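Local coordinates for protein angel homolog 2 (PDB 6RW0) that hydrolyses 2',3'-cyclic phosphates as a member of the CCR4 family of deadenylases and probably binds mRNA 3'-untranslated regions, at residues A98-L103 and S146-L151; T208-L213 and Y246-E251; A215-V220 and I231-D236; D364-S369 and A423-E428. All coordinates share one frame; numbering follows the deposited sequence. Where two conformers were deposited one is given.

Overall arrangement
The four contacts sample the two-sheet sandwich of the DNase I-like endonuclease/exonuclease/phosphatase fold and the helices on one of its outer faces. Contacts 1 and 4 join the two sheets, contact 4 in the interior and contact 1 nearer the surface, their centres about 13 Å apart. Contacts 2 and 3 share helix 203-220, which packs with helix 244-251 outside the sheet of strands 231-236 and 359-369; their centres are about 10 Å apart, and both reach Met233. Those two strands are antiparallel neighbours, linking contact 3 to contact 4. Along the chain contact 1 comes first, contact 3 is nested within contact 2, and contact 4 closes the series, so early and late sequence contribute to the same layered fold.

Contact 1. Residues A98-L103 and S146-L151; sequences ADVLCL and SKFSLL
Asp99 and Val100, where the chain enters strand 100-107, meet Lys147 and Phe148, which lead into strand 148-157; the two strands belong to opposite sheets of the fold. The apolar half of the contact is a methyl group against a ring. Val100 CG2 comes to 3.6 Å from Phe148 CE2 and 3.9 Å from Phe148 CZ, approaching the ring obliquely, while the two side chains lie nearly perpendicular. The backbone carbonyl of Asp99 lies farther off, at the ring edge and near its plane, with its O 4.3 Å from Phe148 CE2.

In this DNase I-like sandwich the two strands lie in different sheets and share no hydrogen bond here; side chains bridge the layers. Phe148 also meets the ring of Phe50 at a steep angle and rests on Phe143 and Leu177, so both sheets contribute to its surroundings.

The polar half lies nearer the surface. Lys147 bends at chi2 (-72°) and chi3 (-74°), which folds its chain alongside the Asp99 carboxylate: Lys147 CG is 3.5 Å from Asp99 OD1 and Lys147 CE 3.7 Å from Asp99 OD2. The ammonium stops short of a salt bridge, Lys147 NZ lying 4.4 Å from Asp99 OD2. Each charge is held by strand 49-58 instead, NZ by the carbonyl of Asp51 and OD2 by the amide of Ser53. With an alanine in place of Asp99, the Ser53 amide would probably lose its side-chain acceptor and the lysine methylenes their neighbour.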
loop_
_atom_site.group_PDB
_atom_site.type_symbol
_atom_site.label_atom_id
_atom_site.label_comp_id
_atom_site.label_asym_id
_atom_site.label_seq_id
_atom_site.Cartn_x
_atom_site.Cartn_y
_atom_site.Cartn_z
ATOM N N ALA A 98 1.231 10.152 13.458
ATOM C CA ALA A 98 1.474 10.530 12.071
ATOM C C ALA A 98 0.386 11.469 11.553
ATOM O O ALA A 98 -0.781 11.378 11.935
ATOM C CB ALA A 98 1.514 9.295 11.177
ATOM N N ASP A 99 0.769 12.346 10.623
ATOM C CA ASP A 99 -0.197 13.293 10.071
ATOM C C ASP A 99 -1.191 12.631 9.125
ATOM O O ASP A 99 -2.335 13.096 9.006
ATOM C CB ASP A 99 0.535 14.403 9.327
ATOM C CG ASP A 99 1.403 15.225 10.233
ATOM O OD1 ASP A 99 0.940 15.590 11.333
ATOM O OD2 ASP A 99 2.556 15.505 9.859
ATOM N N VAL A 100 -0.769 11.583 8.422
ATOM C CA VAL A 100 -1.593 10.864 7.457
ATOM C C VAL A 100 -1.456 9.385 7.767
ATOM O O VAL A 100 -0.334 8.896 7.962
ATOM C CB VAL A 100 -1.131 11.123 6.010
ATOM C CG1 VAL A 100 -1.979 10.333 5.019
ATOM C CG2 VAL A 100 -1.190 12.598 5.671
ATOM N N LEU A 101 -2.587 8.675 7.815
ATOM C CA LEU A 101 -2.603 7.231 7.989
ATOM C C LEU A 101 -3.210 6.578 6.760
ATOM O O LEU A 101 -4.309 6.948 6.327
ATOM C CB LEU A 101 -3.458 6.789 9.174
ATOM C CG LEU A 101 -3.216 7.503 10.484
ATOM C CD1 LEU A 101 -4.280 6.988 11.463
ATOM C CD2 LEU A 101 -1.827 7.280 10.996
ATOM N N CYS A 102 -2.501 5.610 6.204
ATOM C CA CYS A 102 -2.996 4.781 5.114
ATOM C C CYS A 102 -3.070 3.376 5.682
ATOM O O CYS A 102 -2.034 2.742 5.903
ATOM C CB CYS A 102 -2.067 4.838 3.912
ATOM S SG CYS A 102 -2.241 6.426 3.035
ATOM N N LEU A 103 -4.283 2.905 5.947
ATOM C CA LEU A 103 -4.489 1.616 6.584
ATOM C C LEU A 103 -5.093 0.629 5.599
ATOM O O LEU A 103 -5.905 0.993 4.743
ATOM C CB LEU A 103 -5.409 1.767 7.801
ATOM C CG LEU A 103 -5.019 2.836 8.834
ATOM C CD1 LEU A 103 -6.062 2.934 9.936
ATOM C CD2 LEU A 103 -3.643 2.540 9.402
ATOM N N SER A 146 -6.010 19.383 11.688
ATOM C CA SER A 146 -5.114 20.521 11.975
ATOM C C SER A 146 -4.096 20.717 10.844
ATOM O O SER A 146 -3.589 21.802 10.741
ATOM C CB SER A 146 -4.428 20.344 13.300
ATOM O OG SER A 146 -3.431 19.348 13.251
ATOM N N LYS A 147 -3.734 19.678 10.093
ATOM C CA LYS A 147 -2.690 19.759 9.046
ATOM C C LYS A 147 -3.249 19.900 7.630
ATOM O O LYS A 147 -2.545 20.423 6.817
ATOM C CB LYS A 147 -1.819 18.504 9.090
ATOM C CG LYS A 147 -0.897 18.395 10.288
ATOM C CD LYS A 147 0.265 19.355 10.258
ATOM C CE LYS A 147 1.352 19.005 9.270
ATOM N NZ LYS A 147 2.547 19.863 9.452
ATOM N N PHE A 148 -4.462 19.450 7.350
ATOM C CA PHE A 148 -4.985 19.503 5.970
ATOM C C PHE A 148 -6.495 19.709 5.913
ATOM O O PHE A 148 -7.184 19.370 6.844
ATOM C CB PHE A 148 -4.832 18.158 5.242
ATOM C CG PHE A 148 -3.449 17.573 5.187
ATOM C CD1 PHE A 148 -2.597 17.888 4.161
ATOM C CD2 PHE A 148 -3.022 16.685 6.147
ATOM C CE1 PHE A 148 -1.341 17.335 4.113
ATOM C CE2 PHE A 148 -1.753 16.147 6.101
ATOM C CZ PHE A 148 -0.917 16.467 5.078
ATOM N N SER A 149 -6.951 20.263 4.798
ATOM C CA SER A 149 -8.353 20.232 4.415
ATOM C C SER A 149 -8.547 19.236 3.278
ATOM O O SER A 149 -7.637 18.976 2.487
ATOM C CB SER A 149 -8.842 21.597 3.924
ATOM O OG SER A 149 -8.797 22.574 4.953
ATOM N N LEU A 150 -9.752 18.697 3.183
ATOM C CA LEU A 150 -10.069 17.693 2.181
ATOM C C LEU A 150 -10.642 18.367 0.943
ATOM O O LEU A 150 -11.651 19.073 1.025
ATOM C CB LEU A 150 -11.095 16.741 2.775
ATOM C CG LEU A 150 -11.570 15.580 1.915
ATOM C CD1 LEU A 150 -10.421 14.727 1.434
ATOM C CD2 LEU A 150 -12.559 14.792 2.758
ATOM N N LEU A 151 -10.017 18.120 -0.208
ATOM C CA LEU A 151 -10.537 18.642 -1.465
ATOM C C LEU A 151 -11.418 17.633 -2.196
ATOM O O LEU A 151 -12.439 18.016 -2.779
ATOM C CB LEU A 151 -9.390 19.080 -2.378
ATOM C CG LEU A 151 -8.489 20.167 -1.786
ATOM C CD1 LEU A 151 -7.409 20.551 -2.780
ATOM C CD2 LEU A 151 -9.309 21.376 -1.401
#

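Contact 2. Residues T208-L213 and Y246-E251; sequences TQLAML and YSFIKE
Leu210 on helix 203-220 meets Phe248 and Ile249 on helix 244-251, and every contact across the pair is apolar. One methyl does most of the touching. Leu210 CD2 sits at the rim of the Phe248 ring, near its plane, 3.7 Å from CD2 of that ring, and the two side chains run antiparallel alongside one another. The same methyl lies 3.8 Å from Ile249 CG1. CD2 is thus lodged where Phe248 and Ile249 adjoin, and Leu210 CD1 adds only a looser touch on the isoleucine, 4.1 Å from Ile249 CD1. The leucine CG is anti to the backbone N (chi1 176°), which places both methyls against helix 244-251; Ile249 answers with its longer branch, extended at chi2 (172°), and though it leaves the backbone at an angle to the other helix, its tip closes on the leucine.

The two helices lie side by side on an outer face of the beta-sandwich, where Leu213 of one and Ile249 of the other both reach Met233 on strand 231-236. Aromatic partners lie beyond the pair: Phe248 packs edge-to-face with His332, and the ring of Tyr246 meets those of His342 and, on the sheet, Tyr365.

No hydrogen bond crosses between the two segments. Successive turns within each are tied by bonds such as Leu213 N to Gln209 O at 3.0 Å. One turn of helix 244-251 also carries a side-chain bond, in which Lys250 NZ donates to Tyr246 OH at 2.7 Å; the same hydroxyl is hydrogen-bonded to His342 NE2.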
loop_
_atom_site.group_PDB
_atom_site.type_symbol
_atom_site.label_atom_id
_atom_site.label_comp_id
_atom_site.label_asym_id
_atom_site.label_seq_id
_atom_site.Cartn_x
_atom_site.Cartn_y
_atom_site.Cartn_z
ATOM N N THR A 208 -3.284 -4.960 -13.711
ATOM C CA THR A 208 -4.444 -4.192 -14.142
ATOM C C THR A 208 -5.016 -3.383 -12.982
ATOM O O THR A 208 -5.400 -2.225 -13.162
ATOM C CB THR A 208 -5.493 -5.120 -14.753
ATOM O OG1 THR A 208 -4.907 -5.886 -15.822
ATOM C CG2 THR A 208 -6.653 -4.343 -15.353
ATOM N N GLN A 209 -5.078 -3.977 -11.786
ATOM C CA GLN A 209 -5.478 -3.229 -10.596
ATOM C C GLN A 209 -4.552 -2.045 -10.364
ATOM O O GLN A 209 -5.001 -0.920 -10.122
ATOM C CB GLN A 209 -5.497 -4.155 -9.379
ATOM C CG GLN A 209 -6.565 -5.233 -9.451
ATOM C CD GLN A 209 -6.680 -6.059 -8.180
ATOM O OE1 GLN A 209 -5.770 -6.082 -7.353
ATOM N NE2 GLN A 209 -7.805 -6.753 -8.029
ATOM N N LEU A 210 -3.244 -2.276 -10.440
ATOM C CA LEU A 210 -2.303 -1.170 -10.298
ATOM C C LEU A 210 -2.557 -0.086 -11.342
ATOM O O LEU A 210 -2.558 1.111 -11.019
ATOM C CB LEU A 210 -0.875 -1.699 -10.395
ATOM C CG LEU A 210 0.222 -0.640 -10.362
ATOM C CD1 LEU A 210 0.222 0.082 -9.024
ATOM C CD2 LEU A 210 1.575 -1.254 -10.639
ATOM N N ALA A 211 -2.771 -0.476 -12.601
ATOM C CA ALA A 211 -3.041 0.508 -13.647
ATOM C C ALA A 211 -4.283 1.330 -13.318
ATOM O O ALA A 211 -4.329 2.537 -13.587
ATOM C CB ALA A 211 -3.210 -0.200 -14.991
ATOM N N MET A 212 -5.307 0.692 -12.749
ATOM C CA MET A 212 -6.519 1.414 -12.376
ATOM C C MET A 212 -6.234 2.436 -11.282
ATOM O O MET A 212 -6.742 3.560 -11.334
ATOM C CB MET A 212 -7.592 0.417 -11.946
ATOM C CG MET A 212 -8.112 -0.409 -13.104
ATOM S SD MET A 212 -9.067 -1.862 -12.612
ATOM C CE MET A 212 -10.585 -1.139 -12.332
ATOM N N LEU A 213 -5.429 2.069 -10.283
ATOM C CA LEU A 213 -5.047 3.044 -9.262
ATOM C C LEU A 213 -4.233 4.181 -9.872
ATOM O O LEU A 213 -4.477 5.363 -9.594
ATOM C CB LEU A 213 -4.242 2.371 -8.154
ATOM C CG LEU A 213 -3.926 3.273 -6.960
ATOM C CD1 LEU A 213 -5.196 3.621 -6.202
ATOM C CD2 LEU A 213 -2.916 2.597 -6.058
ATOM N N TYR A 246 7.075 -4.113 -9.076
ATOM C CA TYR A 246 7.824 -3.085 -8.360
ATOM C C TYR A 246 8.638 -2.236 -9.326
ATOM O O TYR A 246 8.648 -1.002 -9.228
ATOM C CB TYR A 246 8.759 -3.746 -7.351
ATOM C CG TYR A 246 9.624 -2.754 -6.611
ATOM C CD1 TYR A 246 9.178 -2.153 -5.441
ATOM C CD2 TYR A 246 10.869 -2.394 -7.100
ATOM C CE1 TYR A 246 9.967 -1.234 -4.770
ATOM C CE2 TYR A 246 11.668 -1.475 -6.432
ATOM C CZ TYR A 246 11.199 -0.897 -5.268
ATOM O OH TYR A 246 11.968 0.023 -4.590
ATOM N N SER A 247 9.342 -2.886 -10.254
ATOM C CA SER A 247 10.180 -2.153 -11.195
ATOM C C SER A 247 9.349 -1.209 -12.049
ATOM O O SER A 247 9.790 -0.098 -12.368
ATOM C CB SER A 247 10.939 -3.141 -12.073
ATOM O OG SER A 247 11.780 -3.963 -11.280
ATOM N N PHE A 248 8.146 -1.637 -12.441
ATOM C CA PHE A 248 7.259 -0.761 -13.199
ATOM C C PHE A 248 6.955 0.512 -12.415
ATOM O O PHE A 248 7.023 1.623 -12.958
ATOM C CB PHE A 248 5.975 -1.514 -13.572
ATOM C CG PHE A 248 4.924 -0.628 -14.187
ATOM C CD1 PHE A 248 5.227 0.144 -15.288
ATOM C CD2 PHE A 248 3.650 -0.560 -13.658
ATOM C CE1 PHE A 248 4.290 0.986 -15.852
ATOM C CE2 PHE A 248 2.698 0.280 -14.233
ATOM C CZ PHE A 248 3.023 1.045 -15.323
ATOM N N ILE A 249 6.614 0.378 -11.132
ATOM C CA ILE A 249 6.322 1.564 -10.332
ATOM C C ILE A 249 7.532 2.488 -10.304
ATOM O O ILE A 249 7.418 3.698 -10.522
ATOM C CB ILE A 249 5.877 1.170 -8.913
ATOM C CG1 ILE A 249 4.564 0.392 -8.982
ATOM C CG2 ILE A 249 5.710 2.415 -8.029
ATOM C CD1 ILE A 249 4.112 -0.209 -7.664
ATOM N N LYS A 250 8.709 1.929 -10.031
ATOM C CA LYS A 250 9.890 2.753 -9.823
ATOM C C LYS A 250 10.403 3.371 -11.117
ATOM O O LYS A 250 10.888 4.511 -11.112
ATOM C CB LYS A 250 11.015 1.903 -9.233
ATOM C CG LYS A 250 10.800 1.383 -7.849
ATOM C CD LYS A 250 10.796 2.487 -6.812
ATOM C CE LYS A 250 12.192 3.036 -6.541
ATOM N NZ LYS A 250 13.134 2.041 -5.927
ATOM N N GLU A 251 10.348 2.634 -12.223
ATOM C CA GLU A 251 10.947 3.101 -13.465
ATOM C C GLU A 251 9.964 3.803 -14.390
ATOM O O GLU A 251 10.398 4.572 -15.260
ATOM C CB GLU A 251 11.600 1.934 -14.219
ATOM C CG GLU A 251 12.631 1.171 -13.396
ATOM C CD GLU A 251 13.753 2.055 -12.882
ATOM O OE1 GLU A 251 14.148 3.003 -13.595
ATOM O OE2 GLU A 251 14.240 1.802 -11.759
#

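Contact 3. Residues A215-V220 and I231-D236; sequences AEISSV and IVMCGD. With K (potassium ion), chain C.
Ile217, with more of its surface buried here than any other residue of the pair, points from helix 203-220 down onto strand 231-236, where Ile231 and Met233 receive it. Its two branches divide the work. CG2, the short one, lies 3.8 Å from Ile231 CD1 and 4.0 Å from Ile231 CG1, the side chains crossing at a slant. The longer branch, extended at chi2 (170°), brings CD1 to 3.8 Å from Met233 SD. Met233 is extended through chi1 and chi2 (178° and 177°), which carries SD up to the isoleucine, the two side chains nearly perpendicular; the bend at chi3 only turns CE aside.

The helix is the connecting element of a beta-alpha-beta crossover between parallel neighbours, strands 189-195 and 231-236, and Ile217 also rests on Ala192 of the first of these. Farther along the second strand, Gly235 and Asp236 begin the Gly-Asp-Phe-Asn sequence familiar in the endonuclease/exonuclease/phosphatase family; Asp236 is hydrogen-bonded to Asn58 and Asn238.

On another side of the helix end, Ser219 binds a potassium ion through its backbone O at 2.7 Å and its OG at 3.0 Å, and a water is a third ligand.

Methyls and a thioether meet at van der Waals distance with no hydrogen bond between the segments, which implies that this part of the helix is held on the strand mainly by buried apolar contact.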
loop_
_atom_site.group_PDB
_atom_site.type_symbol
_atom_site.label_atom_id
_atom_site.label_comp_id
_atom_site.label_asym_id
_atom_site.label_seq_id
_atom_site.Cartn_x
_atom_site.Cartn_y
_atom_site.Cartn_z
ATOM N N ALA A 215 -4.255 5.278 -12.922
ATOM C CA ALA A 215 -5.120 6.141 -13.723
ATOM C C ALA A 215 -5.913 7.098 -12.842
ATOM O O ALA A 215 -6.071 8.271 -13.180
ATOM C CB ALA A 215 -6.061 5.299 -14.581
ATOM N N GLU A 216 -6.424 6.623 -11.704
ATOM C CA GLU A 216 -7.137 7.532 -10.814
ATOM C C GLU A 216 -6.202 8.625 -10.308
ATOM O O GLU A 216 -6.570 9.806 -10.278
ATOM C CB GLU A 216 -7.765 6.765 -9.651
ATOM C CG GLU A 216 -8.673 7.630 -8.804
ATOM C CD GLU A 216 -9.999 7.921 -9.461
ATOM O OE1 GLU A 216 -10.394 7.202 -10.409
ATOM O OE2 GLU A 216 -10.663 8.875 -9.023
ATOM N N ILE A 217 -4.981 8.253 -9.921
ATOM C CA ILE A 217 -4.008 9.246 -9.467
ATOM C C ILE A 217 -3.716 10.256 -10.565
ATOM O O ILE A 217 -3.626 11.468 -10.309
ATOM C CB ILE A 217 -2.719 8.561 -8.981
ATOM C CG1 ILE A 217 -3.017 7.697 -7.762
ATOM C CG2 ILE A 217 -1.661 9.615 -8.682
ATOM C CD1 ILE A 217 -1.848 6.802 -7.354
ATOM N N SER A 218 -3.556 9.783 -11.797
ATOM C CA SER A 218 -3.260 10.706 -12.884
ATOM C C SER A 218 -4.363 11.735 -13.067
ATOM O O SER A 218 -4.087 12.886 -13.431
ATOM C CB SER A 218 -3.060 9.938 -14.180
ATOM O OG SER A 218 -2.976 10.842 -15.257
ATOM N N SER A 219 -5.611 11.358 -12.823
ATOM C CA SER A 219 -6.694 12.317 -12.961
ATOM C C SER A 219 -6.775 13.249 -11.758
ATOM O O SER A 219 -6.980 14.462 -11.920
ATOM C CB SER A 219 -8.005 11.571 -13.159
ATOM O OG SER A 219 -9.023 12.494 -13.469
ATOM N N VAL A 220 -6.628 12.707 -10.550
ATOM C CA VAL A 220 -6.809 13.511 -9.345
ATOM C C VAL A 220 -5.646 14.471 -9.135
ATOM O O VAL A 220 -5.849 15.616 -8.713
ATOM C CB VAL A 220 -7.008 12.574 -8.141
ATOM C CG1 VAL A 220 -7.022 13.365 -6.841
ATOM C CG2 VAL A 220 -8.275 11.762 -8.299
ATOM N N ILE A 231 2.632 13.421 -4.891
ATOM C CA ILE A 231 1.916 12.167 -4.687
ATOM C C ILE A 231 2.624 11.357 -3.614
ATOM O O ILE A 231 3.850 11.221 -3.633
ATOM C CB ILE A 231 1.872 11.346 -5.990
ATOM C CG1 ILE A 231 1.038 12.087 -7.031
ATOM C CG2 ILE A 231 1.326 9.943 -5.762
ATOM C CD1 ILE A 231 1.418 11.749 -8.437
ATOM N N VAL A 232 1.842 10.802 -2.698
ATOM C CA VAL A 232 2.286 9.743 -1.803
ATOM C C VAL A 232 1.350 8.568 -2.037
ATOM O O VAL A 232 0.132 8.706 -1.878
ATOM C CB VAL A 232 2.269 10.182 -0.330
ATOM C CG1 VAL A 232 2.779 9.038 0.537
ATOM C CG2 VAL A 232 3.126 11.409 -0.129
ATOM N N MET A 233 1.910 7.432 -2.458
ATOM C CA MET A 233 1.145 6.235 -2.799
ATOM C C MET A 233 1.590 5.109 -1.877
ATOM O O MET A 233 2.730 4.636 -1.971
ATOM C CB MET A 233 1.318 5.853 -4.269
ATOM C CG MET A 233 0.565 4.584 -4.648
ATOM S SD MET A 233 0.663 4.154 -6.396
ATOM C CE MET A 233 2.337 3.527 -6.523
ATOM N N CYS A 234 0.696 4.710 -0.979
ATOM C CA CYS A 234 0.966 3.697 0.026
ATOM C C CYS A 234 0.192 2.426 -0.267
ATOM O O CYS A 234 -0.830 2.434 -0.957
ATOM C CB CYS A 234 0.488 4.164 1.399
ATOM S SG CYS A 234 1.288 5.642 2.011
ATOM N N GLY A 235 0.642 1.338 0.322
ATOM C CA GLY A 235 -0.242 0.193 0.414
ATOM C C GLY A 235 0.493 -1.123 0.512
ATOM O O GLY A 235 1.720 -1.198 0.586
ATOM N N ASP A 236 -0.322 -2.177 0.498
ATOM C CA ASP A 236 0.116 -3.565 0.433
ATOM C C ASP A 236 -0.081 -3.988 -1.015
ATOM O O ASP A 236 -1.214 -4.166 -1.481
ATOM C CB ASP A 236 -0.693 -4.409 1.409
ATOM C CG ASP A 236 -0.293 -5.868 1.394
ATOM O OD1 ASP A 236 0.352 -6.311 0.423
ATOM O OD2 ASP A 236 -0.650 -6.598 2.354
HETATM K K K C . -8.354 15.324 -14.056
HETATM O O HOH W 1 -7.865 17.981 -13.839
#

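Contact 4. Residues D364-S369 and A423-E428; sequences DYIFYS and AKFRLE
Tyr368 and Phe425 carry the centre of this contact, where strands 364-369 and 423-428 run nearly parallel, at 4°, with their axes 10.1 Å apart. That spacing is one of facing sheets, and the strands come from opposite layers of the sandwich. Tyr368 takes a first torsion that tucks CG between the backbone N and the carbonyl carbon (chi1 65°), and in this position it offers a ring face to the partner strand. Phe425, its CG beside the backbone N, extends CE1 over that face, displaced toward the rim and 3.4 Å from Tyr368 CG. The ring planes are inclined at 50° and their centroids are 5.0 Å apart, an oblique pairing.

Ile366 fills the adjoining position. Its CG2 meets the edge of the phenylalanine, near the ring plane and 4.0 Å from Phe425 CZ, while the extended other branch brings CD1 to 4.3 Å from Ala423 CB. Val339 and Leu391 touch both aromatic side chains.

Replacing Tyr368 by a serine would probably open a gap beneath Phe425 CE1 and let the phenylalanine ring turn more easily.

No hydrogen bond joins the two segments: strand 364-369 makes its backbone bonds with strand 231-236 and, on its other side, with Ser337 and Val339. Contact between the layers here is aromatic and aliphatic, which implies that burial of apolar surface, with no directional bond, holds them together at this point.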
loop_
_atom_site.group_PDB
_atom_site.type_symbol
_atom_site.label_atom_id
_atom_site.label_comp_id
_atom_site.label_asym_id
_atom_site.label_seq_id
_atom_site.Cartn_x
_atom_site.Cartn_y
_atom_site.Cartn_z
ATOM N N ASP A 364 4.789 -4.258 1.500
ATOM C CA ASP A 364 4.225 -2.947 1.808
ATOM C C ASP A 364 5.217 -1.860 1.427
ATOM O O ASP A 364 6.426 -2.033 1.593
ATOM C CB ASP A 364 3.938 -2.828 3.304
ATOM C CG ASP A 364 3.001 -3.900 3.802
ATOM O OD1 ASP A 364 1.781 -3.770 3.570
ATOM O OD2 ASP A 364 3.475 -4.899 4.400
ATOM N N TYR A 365 4.696 -0.734 0.925
ATOM C CA TYR A 365 5.528 0.352 0.430
ATOM C C TYR A 365 4.913 1.707 0.737
ATOM O O TYR A 365 3.693 1.856 0.836
ATOM C CB TYR A 365 5.683 0.264 -1.104
ATOM C CG TYR A 365 6.265 -1.049 -1.555
ATOM C CD1 TYR A 365 7.631 -1.212 -1.646
ATOM C CD2 TYR A 365 5.456 -2.142 -1.844
ATOM C CE1 TYR A 365 8.192 -2.412 -2.029
ATOM C CE2 TYR A 365 6.012 -3.353 -2.226
ATOM C CZ TYR A 365 7.376 -3.482 -2.304
ATOM O OH TYR A 365 7.919 -4.680 -2.670
ATOM N N ILE A 366 5.783 2.715 0.828
ATOM C CA ILE A 366 5.398 4.113 0.663
ATOM C C ILE A 366 6.197 4.631 -0.526
ATOM O O ILE A 366 7.432 4.721 -0.458
ATOM C CB ILE A 366 5.660 4.963 1.912
ATOM C CG1 ILE A 366 4.875 4.454 3.126
ATOM C CG2 ILE A 366 5.246 6.409 1.619
ATOM C CD1 ILE A 366 5.232 5.117 4.458
ATOM N N PHE A 367 5.510 4.949 -1.617
ATOM C CA PHE A 367 6.108 5.575 -2.784
ATOM C C PHE A 367 5.758 7.058 -2.766
ATOM O O PHE A 367 4.709 7.454 -2.250
ATOM C CB PHE A 367 5.559 4.949 -4.058
ATOM C CG PHE A 367 5.911 3.498 -4.241
ATOM C CD1 PHE A 367 7.183 3.128 -4.625
ATOM C CD2 PHE A 367 4.944 2.506 -4.090
ATOM C CE1 PHE A 367 7.496 1.792 -4.836
ATOM C CE2 PHE A 367 5.248 1.172 -4.312
ATOM C CZ PHE A 367 6.527 0.817 -4.663
ATOM N N TYR A 368 6.653 7.884 -3.304
ATOM C CA TYR A 368 6.417 9.323 -3.290
ATOM C C TYR A 368 7.045 9.988 -4.509
ATOM O O TYR A 368 8.037 9.507 -5.058
ATOM C CB TYR A 368 6.960 9.960 -2.001
ATOM C CG TYR A 368 8.471 9.886 -1.844
ATOM C CD1 TYR A 368 9.272 10.984 -2.117
ATOM C CD2 TYR A 368 9.094 8.714 -1.415
ATOM C CE1 TYR A 368 10.654 10.925 -1.974
ATOM C CE2 TYR A 368 10.471 8.647 -1.274
ATOM C CZ TYR A 368 11.248 9.752 -1.558
ATOM O OH TYR A 368 12.620 9.703 -1.424
ATOM N N SER A 369 6.449 11.112 -4.914
ATOM C CA SER A 369 6.979 11.917 -6.003
ATOM C C SER A 369 8.348 12.447 -5.653
ATOM O O SER A 369 8.504 13.127 -4.637
ATOM C CB SER A 369 6.102 13.154 -6.170
ATOM O OG SER A 369 4.866 12.806 -6.700
ATOM N N ALA A 423 7.155 7.529 7.353
ATOM C CA ALA A 423 8.070 8.453 6.711
ATOM C C ALA A 423 7.716 9.875 7.104
ATOM O O ALA A 423 6.544 10.198 7.321
ATOM C CB ALA A 423 7.964 8.347 5.190
ATOM N N LYS A 424 8.730 10.734 7.134
ATOM C CA LYS A 424 8.521 12.171 7.258
ATOM C C LYS A 424 8.997 12.848 5.981
ATOM O O LYS A 424 10.136 12.627 5.547
ATOM C CB LYS A 424 9.245 12.777 8.454
ATOM C CG LYS A 424 8.877 14.251 8.629
ATOM C CD LYS A 424 9.147 14.772 10.033
ATOM C CE LYS A 424 9.736 16.172 9.976
ATOM N NZ LYS A 424 9.625 16.894 11.267
ATOM N N PHE A 425 8.130 13.669 5.416
ATOM C CA PHE A 425 8.387 14.360 4.140
ATOM C C PHE A 425 8.426 15.876 4.326
ATOM O O PHE A 425 7.855 16.380 5.259
ATOM C CB PHE A 425 7.280 14.060 3.128
ATOM C CG PHE A 425 7.214 12.629 2.673
ATOM C CD1 PHE A 425 8.177 12.090 1.848
ATOM C CD2 PHE A 425 6.166 11.826 3.065
ATOM C CE1 PHE A 425 8.106 10.771 1.444
ATOM C CE2 PHE A 425 6.103 10.510 2.663
ATOM C CZ PHE A 425 7.065 9.988 1.850
ATOM N N ARG A 426 9.101 16.543 3.407
ATOM C CA ARG A 426 9.146 18.011 3.352
ATOM C C ARG A 426 8.658 18.462 1.974
ATOM O O ARG A 426 9.170 17.976 0.997
ATOM C CB ARG A 426 10.568 18.538 3.548
ATOM C CG ARG A 426 10.683 20.031 3.287
ATOM C CD ARG A 426 11.847 20.661 4.023
ATOM N NE ARG A 426 11.694 20.544 5.449
ATOM C CZ ARG A 426 12.700 20.563 6.305
ATOM N NH1 ARG A 426 13.923 20.767 5.870
ATOM N NH2 ARG A 426 12.486 20.391 7.588
ATOM N N LEU A 427 7.698 19.366 1.917
ATOM C CA LEU A 427 7.323 20.015 0.656
ATOM C C LEU A 427 7.967 21.402 0.715
ATOM O O LEU A 427 7.601 22.159 1.581
ATOM C CB LEU A 427 5.807 20.112 0.567
ATOM C CG LEU A 427 5.292 20.941 -0.599
ATOM C CD1 LEU A 427 5.759 20.366 -1.914
ATOM C CD2 LEU A 427 3.787 21.046 -0.546
ATOM N N GLU A 428 8.936 21.662 -0.138
ATOM C CA GLU A 428 9.567 22.972 -0.209
ATOM C C GLU A 428 8.633 23.952 -0.909
ATOM O O GLU A 428 8.035 23.627 -1.938
ATOM C CB GLU A 428 10.871 22.890 -1.000
ATOM C CG GLU A 428 11.886 21.927 -0.436
ATOM C CD GLU A 428 12.675 22.510 0.715
ATOM O OE1 GLU A 428 12.337 23.622 1.181
ATOM O OE2 GLU A 428 13.643 21.850 1.147
#